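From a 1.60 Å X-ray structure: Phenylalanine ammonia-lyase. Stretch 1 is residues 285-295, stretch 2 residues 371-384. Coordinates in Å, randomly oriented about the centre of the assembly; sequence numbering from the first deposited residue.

Stretch 1 (285-295) DAHMLSLLSQS
Stretch 2 (371-384) WLGPLVSDLIHAHA

Two largely buried helices of phenylalanine ammonia-lyase, running nearly antiparallel, meet in a loosely packed contact in which small side chains of one face leucines of the other and a single histidine–histidine hydrogen bond closes one end. Residues 285–295 are helical throughout, as are residues 371–384, and both helices extend beyond these limits in either direction. Their N-to-C directions differ by 155°, with a signed crossing angle of -155°, and the axes approach to 10.8 Å. The register is set by His 287 opposite Leu 379, with CA atoms 7.1 Å apart, and by Ser 290 opposite Val 376, CA to CA 7.4 Å. The two stretches bury 399 Å², both sides summed.

Backbone torsions in the first helix stay near -65/-40, and i to i-4 hydrogen bonds run unbroken from Leu 289 N to Asp 285 O (3.1 Å) through Ser 295 N to Leu 291 O (3.0 Å). The second helix is kinked at Pro 374, whose ring nitrogen has no hydrogen to give to the preceding turn; regular bonding is in place from Val 376 N to Leu 372 O (3.0 Å) onward. Its phi/psi is -83/-44 at Trp 371 and -81/-30 at Leu 372, and from Pro 374 (-59/-43) onward the values are ordinary helical ones. The proline ring, C-gamma exo, lies out of reach of the first helix.

At the hydrogen-bonded end, His 287 (chi1 -78°, chi2 -51°) leaves its backbone sideways, but its ring reaches across to His 383, which points toward the first helix with chi1 -157° and chi2 95°. His 287 NE2 and His 383 ND1 lie 2.9 Å apart at an angle of 153°, and either could be the donor. Each nitrogen sits at the edge of the other ring, near its plane, as an in-plane lone pair or N–H requires. The rings therefore meet rim to rim rather than stacking, with centroids 5.0 Å apart and planes at 45°. The other ring nitrogen of His 287, ND1, is hydrogen-bonded elsewhere in the structure. The same imidazole also touches Leu 379, with His 287 CE1 3.7 Å from Leu 379 O and 4.0 Å from Leu 379 CB.

Leu 379 (m, t) points toward the first helix and fills the space beside two small residues. Its two methyls diverge: Leu 379 CD2 packs 4.2 Å from Ala 286 CB, while Leu 379 CD1 lies 4.0 Å from Ser 290 CB. One turn further along the first helix, Ser 290 (chi1 174°, t) brings OG to 3.5 Å from Val 376 CG2. This is a van der Waals contact, since a methyl offers the hydroxyl no polar partner; Val 376 has chi1 171° (t).

At the far end Leu 372 is again m, t and directed toward the first helix. Both methyls of Leu 372 approach Ser 293 OG (chi1 178°, t), CD2 at 3.8 Å and CD1 at 3.9 Å, and Leu 372 CD1 also lies 3.9 Å from Gln 294 CG. Gln 294 leaves its backbone sideways with chi1 -72°, chi2 178° and chi3 51°, an arrangement that places its NE2 4.3 Å from Val 376 CG2.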

# COMPACT_ATOMS: atom_id res chain seq x y z
N ASP B 285 20.19 -10.97 8.14
CA ASP B 285 20.11 -11.54 6.81
C ASP B 285 20.12 -10.44 5.75
O ASP B 285 20.73 -10.60 4.69
CB ASP B 285 18.87 -12.44 6.72
CG ASP B 285 19.01 -13.73 7.52
OD1 ASP B 285 20.10 -14.11 7.97
OD2 ASP B 285 17.97 -14.40 7.67
N ALA B 286 19.46 -9.33 6.06
CA ALA B 286 19.39 -8.18 5.15
C ALA B 286 20.77 -7.63 4.92
O ALA B 286 21.10 -7.21 3.82
CB ALA B 286 18.46 -7.12 5.69
N HIS B 287 21.59 -7.57 5.96
CA HIS B 287 22.96 -7.04 5.76
C HIS B 287 23.71 -7.86 4.72
O HIS B 287 24.45 -7.34 3.87
CB HIS B 287 23.77 -7.12 7.04
CG HIS B 287 23.46 -6.06 8.07
ND1 HIS B 287 23.44 -4.71 7.79
CD2 HIS B 287 23.30 -6.18 9.41
CE1 HIS B 287 23.22 -4.05 8.92
NE2 HIS B 287 23.14 -4.92 9.92
N MSE B 288 23.54 -9.18 4.81
CA MSE B 288 24.25 -10.08 3.89
C MSE B 288 23.77 -9.87 2.46
O MSE B 288 24.55 -9.88 1.52
CB MSE B 288 24.07 -11.55 4.26
CG MSE B 288 24.38 -11.88 5.67
SE MSE B 288 26.18 -11.30 6.21
CE MSE B 288 25.83 -11.57 8.18
N LEU B 289 22.46 -9.66 2.30
CA LEU B 289 21.87 -9.54 1.01
C LEU B 289 22.29 -8.17 0.42
O LEU B 289 22.51 -8.07 -0.77
CB LEU B 289 20.36 -9.67 1.10
CG LEU B 289 19.78 -11.04 1.38
CD1 LEU B 289 18.30 -10.94 1.68
CD2 LEU B 289 20.00 -11.97 0.19
N SER B 290 22.49 -7.17 1.25
CA SER B 290 22.98 -5.87 0.81
C SER B 290 24.38 -6.03 0.25
O SER B 290 24.71 -5.51 -0.81
CB SER B 290 23.04 -4.93 2.02
OG SER B 290 23.62 -3.69 1.68
N LEU B 291 25.22 -6.80 0.96
CA LEU B 291 26.61 -7.03 0.48
C LEU B 291 26.61 -7.84 -0.80
O LEU B 291 27.38 -7.59 -1.72
CB LEU B 291 27.48 -7.66 1.55
CG LEU B 291 27.77 -6.76 2.78
CD1 LEU B 291 28.75 -7.48 3.74
CD2 LEU B 291 28.34 -5.42 2.38
N LEU B 292 25.73 -8.82 -0.87
CA LEU B 292 25.62 -9.64 -2.09
C LEU B 292 25.16 -8.81 -3.31
O LEU B 292 25.60 -9.01 -4.43
CB LEU B 292 24.72 -10.85 -1.84
CG LEU B 292 24.39 -11.77 -3.02
CD1 LEU B 292 25.70 -12.37 -3.61
CD2 LEU B 292 23.41 -12.88 -2.66
N SER B 293 24.27 -7.86 -3.07
CA SER B 293 23.79 -6.94 -4.11
C SER B 293 24.97 -6.15 -4.71
O SER B 293 25.05 -5.92 -5.91
CB SER B 293 22.78 -5.95 -3.53
OG SER B 293 22.39 -5.07 -4.57
N GLN B 294 25.88 -5.74 -3.83
CA GLN B 294 27.08 -4.99 -4.25
C GLN B 294 28.03 -5.88 -5.06
O GLN B 294 28.58 -5.49 -6.09
CB GLN B 294 27.78 -4.43 -3.03
CG GLN B 294 26.95 -3.31 -2.46
CD GLN B 294 27.52 -2.70 -1.20
OE1 GLN B 294 28.69 -2.33 -1.18
NE2 GLN B 294 26.72 -2.58 -0.17
N SER B 295 28.21 -7.09 -4.57
CA SER B 295 29.02 -8.07 -5.27
C SER B 295 28.48 -8.39 -6.67
O SER B 295 29.21 -8.46 -7.65
CB SER B 295 29.19 -9.35 -4.42
OG SER B 295 29.89 -9.05 -3.20
N TRP B 371 21.95 4.54 -5.51
CA TRP B 371 20.72 3.82 -5.25
C TRP B 371 20.83 3.02 -3.93
O TRP B 371 19.89 2.98 -3.12
CB TRP B 371 20.50 2.80 -6.36
CG TRP B 371 19.11 2.18 -6.34
CD1 TRP B 371 18.72 0.96 -5.85
CD2 TRP B 371 17.91 2.80 -6.84
NE1 TRP B 371 17.36 0.77 -6.06
CE2 TRP B 371 16.85 1.88 -6.66
CE3 TRP B 371 17.63 4.04 -7.41
CZ2 TRP B 371 15.53 2.18 -7.04
CZ3 TRP B 371 16.32 4.32 -7.79
CH2 TRP B 371 15.30 3.40 -7.59
N LEU B 372 21.96 2.35 -3.74
CA LEU B 372 22.12 1.50 -2.56
C LEU B 372 22.49 2.30 -1.30
O LEU B 372 22.23 1.88 -0.15
CB LEU B 372 23.17 0.45 -2.87
CG LEU B 372 22.75 -0.63 -3.88
CD1 LEU B 372 23.96 -1.52 -4.24
CD2 LEU B 372 21.60 -1.48 -3.43
N GLY B 373 23.20 3.42 -1.46
CA GLY B 373 23.71 4.16 -0.31
C GLY B 373 22.63 4.49 0.72
O GLY B 373 22.79 4.21 1.94
N PRO B 374 21.52 5.07 0.26
CA PRO B 374 20.51 5.45 1.24
C PRO B 374 19.96 4.32 2.07
O PRO B 374 19.79 4.45 3.29
CB PRO B 374 19.44 6.13 0.39
CG PRO B 374 20.19 6.74 -0.71
CD PRO B 374 21.20 5.61 -1.06
N LEU B 375 19.69 3.20 1.42
CA LEU B 375 19.12 2.09 2.14
C LEU B 375 20.18 1.43 3.07
O LEU B 375 19.84 0.85 4.12
CB LEU B 375 18.49 1.08 1.22
CG LEU B 375 19.35 0.27 0.29
CD1 LEU B 375 19.85 -1.02 0.92
CD2 LEU B 375 18.54 0.04 -1.04
N VAL B 376 21.45 1.53 2.70
CA VAL B 376 22.50 1.02 3.58
C VAL B 376 22.56 1.84 4.83
O VAL B 376 22.78 1.29 5.92
CB VAL B 376 23.84 0.94 2.83
CG1 VAL B 376 25.00 0.63 3.79
CG2 VAL B 376 23.73 -0.15 1.78
N SER B 377 22.38 3.16 4.72
CA SER B 377 22.35 3.99 5.91
C SER B 377 21.23 3.56 6.83
O SER B 377 21.39 3.56 8.03
CB SER B 377 22.27 5.51 5.59
OG SER B 377 22.50 6.28 6.74
N ASP B 378 20.07 3.20 6.25
CA ASP B 378 18.93 2.74 7.01
C ASP B 378 19.26 1.44 7.71
O ASP B 378 18.91 1.26 8.88
CB ASP B 378 17.71 2.56 6.11
CG ASP B 378 17.07 3.84 5.74
OD1 ASP B 378 17.39 4.89 6.34
OD2 ASP B 378 16.16 3.78 4.86
N LEU B 379 19.97 0.53 7.04
CA LEU B 379 20.31 -0.72 7.71
C LEU B 379 21.29 -0.51 8.87
O LEU B 379 21.17 -1.16 9.90
CB LEU B 379 20.92 -1.67 6.70
CG LEU B 379 19.97 -2.18 5.62
CD1 LEU B 379 20.69 -2.91 4.50
CD2 LEU B 379 18.87 -3.01 6.26
N ILE B 380 22.25 0.39 8.70
CA ILE B 380 23.15 0.73 9.82
C ILE B 380 22.42 1.41 11.01
O ILE B 380 22.69 1.16 12.20
CB ILE B 380 24.27 1.62 9.28
CG1 ILE B 380 25.09 0.84 8.25
CG2 ILE B 380 25.15 2.21 10.41
CD1 ILE B 380 26.15 1.70 7.57
N HIS B 381 21.47 2.28 10.67
CA HIS B 381 20.61 2.87 11.70
C HIS B 381 19.81 1.81 12.45
O HIS B 381 19.82 1.73 13.71
CB HIS B 381 19.66 3.88 11.04
CG HIS B 381 18.84 4.67 12.01
ND1 HIS B 381 17.67 4.19 12.55
CD2 HIS B 381 18.99 5.93 12.49
CE1 HIS B 381 17.14 5.12 13.34
NE2 HIS B 381 17.92 6.18 13.32
N ALA B 382 19.17 0.93 11.70
CA ALA B 382 18.43 -0.16 12.31
C ALA B 382 19.31 -0.99 13.24
O ALA B 382 18.88 -1.41 14.34
CB ALA B 382 17.83 -1.04 11.28
N HIS B 383 20.55 -1.22 12.83
CA HIS B 383 21.47 -1.99 13.65
C HIS B 383 21.67 -1.25 15.00
O HIS B 383 21.72 -1.86 16.09
CB HIS B 383 22.84 -2.12 12.95
CG HIS B 383 23.61 -3.28 13.43
ND1 HIS B 383 23.58 -4.49 12.77
CD2 HIS B 383 24.42 -3.44 14.50
CE1 HIS B 383 24.35 -5.35 13.42
NE2 HIS B 383 24.87 -4.74 14.47
N ALA B 384 21.84 0.07 14.95
CA ALA B 384 22.02 0.81 16.20
C ALA B 384 20.78 0.68 17.09
O ALA B 384 20.90 0.46 18.30
CB ALA B 384 22.31 2.23 15.91